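Local coordinates for protein CdiA toxin (Cupriavidus taiwanensis, PDB 5T87) that probably acts as the C-terminal toxin domain of a contact-dependent growth inhibition system, and is held here in complex with its CdiI immunity protein, at residues Pro4-Ser14 against Ser26-Phe37. Numbering follows the deposited sequence.
Sequences PSNGQSVLENS and SVDPQTGEFVVF
V10 meets the edge of the F37 ring because V10 holds CG1 trans to its backbone N (chi1 175°), while F37 has its ring trans to its own carbonyl carbon (chi1 -68°). They join helix 7-12 to the antiparallel beta hairpin of strands 21-27 and 34-41, the middle pair of a four-stranded sheet. V10 CG1 lies in the ring plane, 3.8 Å from F37 CZ. L11, long enough to reach over one face, makes a CH-pi contact, its CD1 lying 4.1 Å from the F37 ring centroid, and V35 CG1 takes the opposite face. A flat ring suits this slot between branched aliphatic chains; Y5 of the CdiI immunity protein also packs against F37. P4 offers an apolar ring, and its CG lies 3.6 Å from V35 CG1. At the hairpin turn, carboxylates suit the N-H groups of the loop before the helix, one backbone and one side-chain amide: E33 OE2 accepts S5 N almost straight (167°) through its syn lone pair, and D28 OD1 accepts N6 ND2 at 3.2 Å, nearly in the amide plane of N6. S26, small enough to sit beneath the helix, donates from OG to V10 O at 3.1 Å, slightly tilted from the carbonyl plane.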
loop_
_atom_site.group_PDB
_atom_site.type_symbol
_atom_site.label_atom_id
_atom_site.label_comp_id
_atom_site.label_asym_id
_atom_site.label_seq_id
_atom_site.Cartn_x
_atom_site.Cartn_y
_atom_site.Cartn_z
ATOM N N PRO E 4 2.938 -6.945 -10.978
ATOM C CA PRO E 4 3.987 -6.761 -12.003
ATOM C C PRO E 4 4.546 -8.062 -12.570
ATOM O O PRO E 4 4.495 -9.097 -11.901
ATOM C CB PRO E 4 5.094 -6.010 -11.251
ATOM C CG PRO E 4 4.388 -5.291 -10.170
ATOM C CD PRO E 4 3.236 -6.167 -9.760
ATOM N N SER E 5 5.087 -7.993 -13.786
ATOM C CA SER E 5 5.729 -9.153 -14.424
ATOM C C SER E 5 7.100 -9.480 -13.800
ATOM O O SER E 5 7.361 -10.636 -13.456
ATOM C CB SER E 5 5.865 -8.937 -15.938
ATOM O OG SER E 5 6.692 -7.823 -16.230
ATOM N N ASN E 6 7.951 -8.465 -13.630
ATOM C CA ASN E 6 9.342 -8.671 -13.191
ATOM C C ASN E 6 9.628 -8.004 -11.827
ATOM O O ASN E 6 10.469 -7.107 -11.713
ATOM C CB ASN E 6 10.298 -8.178 -14.294
ATOM C CG ASN E 6 9.978 -8.787 -15.661
ATOM O OD1 ASN E 6 9.745 -9.993 -15.776
ATOM N ND2 ASN E 6 9.946 -7.948 -16.698
ATOM N N GLY E 7 8.932 -8.480 -10.794
ATOM C CA GLY E 7 8.948 -7.865 -9.456
ATOM C C GLY E 7 10.308 -7.607 -8.819
ATOM O O GLY E 7 10.598 -6.482 -8.386
ATOM N N GLN E 8 11.149 -8.637 -8.778
ATOM C CA GLN E 8 12.421 -8.553 -8.057
ATOM C C GLN E 8 13.384 -7.511 -8.661
ATOM O O GLN E 8 13.827 -6.600 -7.954
ATOM C CB GLN E 8 13.066 -9.946 -7.948
ATOM C CG GLN E 8 14.263 -10.048 -7.016
ATOM C CD GLN E 8 13.967 -9.563 -5.609
ATOM O OE1 GLN E 8 13.172 -10.161 -4.892
ATOM N NE2 GLN E 8 14.605 -8.476 -5.210
ATOM N N SER E 9 13.663 -7.616 -9.964
ATOM C CA SER E 9 14.622 -6.711 -10.641
ATOM C C SER E 9 14.112 -5.262 -10.784
ATOM O O SER E 9 14.889 -4.300 -10.698
ATOM C CB SER E 9 15.035 -7.276 -12.009
ATOM O OG SER E 9 13.911 -7.557 -12.827
ATOM N N VAL E 10 12.807 -5.120 -10.993
ATOM C CA VAL E 10 12.154 -3.807 -11.038
ATOM C C VAL E 10 12.202 -3.104 -9.664
ATOM O O VAL E 10 12.391 -1.882 -9.599
ATOM C CB VAL E 10 10.695 -3.924 -11.539
ATOM C CG1 VAL E 10 9.987 -2.580 -11.467
ATOM C CG2 VAL E 10 10.651 -4.443 -12.979
ATOM N N LEU E 11 12.030 -3.877 -8.583
ATOM C CA LEU E 11 12.208 -3.373 -7.211
ATOM C C LEU E 11 13.639 -2.914 -6.943
ATOM O O LEU E 11 13.839 -1.835 -6.389
ATOM C CB LEU E 11 11.800 -4.444 -6.183
ATOM C CG LEU E 11 12.019 -4.194 -4.677
ATOM C CD1 LEU E 11 11.371 -2.899 -4.221
ATOM C CD2 LEU E 11 11.487 -5.369 -3.866
ATOM N N GLU E 12 14.623 -3.736 -7.323
ATOM C CA GLU E 12 16.048 -3.402 -7.105
ATOM C C GLU E 12 16.455 -2.106 -7.830
ATOM O O GLU E 12 17.134 -1.264 -7.246
ATOM C CB GLU E 12 16.959 -4.578 -7.482
ATOM C CG GLU E 12 16.859 -5.753 -6.507
ATOM C CD GLU E 12 17.499 -7.058 -6.999
ATOM O OE1 GLU E 12 17.908 -7.140 -8.172
ATOM O OE2 GLU E 12 17.592 -8.032 -6.218
ATOM N N ASN E 13 15.980 -1.912 -9.061
ATOM C CA ASN E 13 16.248 -0.671 -9.799
ATOM C C ASN E 13 15.199 0.432 -9.536
ATOM O O ASN E 13 15.019 1.309 -10.379
ATOM C CB ASN E 13 16.372 -0.953 -11.318
ATOM C CG ASN E 13 17.501 -1.924 -11.653
ATOM O OD1 ASN E 13 17.250 -3.021 -12.145
ATOM N ND2 ASN E 13 18.752 -1.525 -11.382
ATOM N N SER E 14 14.522 0.405 -8.381
ATOM C CA SER E 14 13.493 1.413 -8.031
ATOM C C SER E 14 14.098 2.563 -7.224
ATOM O O SER E 14 15.230 2.472 -6.777
ATOM C CB SER E 14 12.338 0.775 -7.240
ATOM O OG SER E 14 12.730 0.398 -5.930
ATOM N N SER E 26 9.246 2.654 -9.803
ATOM C CA SER E 26 10.140 2.231 -10.895
ATOM C C SER E 26 9.384 2.122 -12.231
ATOM O O SER E 26 8.173 2.372 -12.293
ATOM C CB SER E 26 10.773 0.884 -10.546
ATOM O OG SER E 26 11.977 0.669 -11.262
ATOM N N VAL E 27 10.106 1.748 -13.289
ATOM C CA VAL E 27 9.496 1.428 -14.590
ATOM C C VAL E 27 10.133 0.149 -15.144
ATOM O O VAL E 27 11.350 -0.009 -15.088
ATOM C CB VAL E 27 9.598 2.614 -15.590
ATOM C CG1 VAL E 27 11.045 3.024 -15.843
ATOM C CG2 VAL E 27 8.890 2.291 -16.900
ATOM N N ASP E 28 9.308 -0.764 -15.656
ATOM C CA ASP E 28 9.799 -2.037 -16.183
ATOM C C ASP E 28 10.465 -1.767 -17.543
ATOM O O ASP E 28 9.778 -1.331 -18.472
ATOM C CB ASP E 28 8.643 -3.040 -16.323
ATOM C CG ASP E 28 9.116 -4.487 -16.369
ATOM O OD1 ASP E 28 10.129 -4.775 -17.046
ATOM O OD2 ASP E 28 8.462 -5.341 -15.733
ATOM N N PRO E 29 11.799 -2.002 -17.662
ATOM C CA PRO E 29 12.431 -1.762 -18.973
ATOM C C PRO E 29 11.837 -2.650 -20.064
ATOM O O PRO E 29 11.632 -2.183 -21.186
ATOM C CB PRO E 29 13.914 -2.106 -18.742
ATOM C CG PRO E 29 14.091 -2.181 -17.266
ATOM C CD PRO E 29 12.760 -2.580 -16.703
ATOM N N GLN E 30 11.545 -3.905 -19.714
ATOM C CA GLN E 30 10.914 -4.848 -20.636
ATOM C C GLN E 30 9.465 -4.465 -20.982
ATOM O O GLN E 30 9.221 -3.973 -22.082
ATOM C CB GLN E 30 10.983 -6.272 -20.087
ATOM C CG GLN E 30 12.396 -6.815 -19.994
ATOM C CD GLN E 30 12.474 -8.059 -19.133
ATOM O OE1 GLN E 30 12.296 -7.998 -17.916
ATOM N NE2 GLN E 30 12.742 -9.200 -19.762
ATOM N N THR E 31 8.519 -4.662 -20.062
ATOM C CA THR E 31 7.087 -4.481 -20.379
ATOM C C THR E 31 6.600 -3.016 -20.401
ATOM O O THR E 31 5.469 -2.761 -20.818
ATOM C CB THR E 31 6.152 -5.296 -19.444
ATOM O OG1 THR E 31 6.125 -4.708 -18.140
ATOM C CG2 THR E 31 6.593 -6.764 -19.349
ATOM N N GLY E 32 7.421 -2.070 -19.933
ATOM C CA GLY E 32 7.079 -0.636 -20.006
ATOM C C GLY E 32 6.073 -0.099 -18.990
ATOM O O GLY E 32 5.746 1.090 -19.014
ATOM N N GLU E 33 5.589 -0.957 -18.094
ATOM C CA GLU E 33 4.600 -0.567 -17.081
ATOM C C GLU E 33 5.246 0.244 -15.945
ATOM O O GLU E 33 6.440 0.093 -15.673
ATOM C CB GLU E 33 3.909 -1.819 -16.526
ATOM C CG GLU E 33 4.792 -2.688 -15.622
ATOM C CD GLU E 33 4.463 -4.179 -15.651
ATOM O OE1 GLU E 33 3.502 -4.594 -16.340
ATOM O OE2 GLU E 33 5.188 -4.952 -14.979
ATOM N N PHE E 34 4.455 1.113 -15.312
ATOM C CA PHE E 34 4.890 1.877 -14.135
ATOM C C PHE E 34 4.432 1.154 -12.874
ATOM O O PHE E 34 3.275 0.723 -12.790
ATOM C CB PHE E 34 4.323 3.298 -14.157
ATOM C CG PHE E 34 4.687 4.070 -15.392
ATOM C CD1 PHE E 34 6.000 4.500 -15.595
ATOM C CD2 PHE E 34 3.726 4.358 -16.367
ATOM C CE1 PHE E 34 6.344 5.206 -16.743
ATOM C CE2 PHE E 34 4.065 5.063 -17.512
ATOM C CZ PHE E 34 5.376 5.486 -17.703
ATOM N N VAL E 35 5.343 1.040 -11.897
ATOM C CA VAL E 35 5.145 0.202 -10.695
ATOM C C VAL E 35 5.402 0.950 -9.384
ATOM O O VAL E 35 6.452 1.579 -9.223
ATOM C CB VAL E 35 6.060 -1.045 -10.707
ATOM C CG1 VAL E 35 5.687 -1.994 -9.567
ATOM C CG2 VAL E 35 5.977 -1.766 -12.049
ATOM N N VAL E 36 4.438 0.846 -8.459
ATOM C CA VAL E 36 4.524 1.420 -7.111
ATOM C C VAL E 36 4.766 0.299 -6.098
ATOM O O VAL E 36 4.048 -0.714 -6.095
ATOM C CB VAL E 36 3.223 2.149 -6.726
ATOM C CG1 VAL E 36 3.288 2.671 -5.287
ATOM C CG2 VAL E 36 2.916 3.283 -7.697
ATOM N N PHE E 37 5.764 0.508 -5.235
ATOM C CA PHE E 37 6.176 -0.464 -4.225
ATOM C C PHE E 37 6.021 0.100 -2.836
ATOM O O PHE E 37 6.410 1.236 -2.593
ATOM C CB PHE E 37 7.649 -0.796 -4.404
ATOM C CG PHE E 37 7.951 -1.551 -5.655
ATOM C CD1 PHE E 37 7.638 -2.905 -5.751
ATOM C CD2 PHE E 37 8.572 -0.924 -6.734
ATOM C CE1 PHE E 37 7.916 -3.621 -6.907
ATOM C CE2 PHE E 37 8.865 -1.639 -7.891
ATOM C CZ PHE E 37 8.534 -2.991 -7.974
#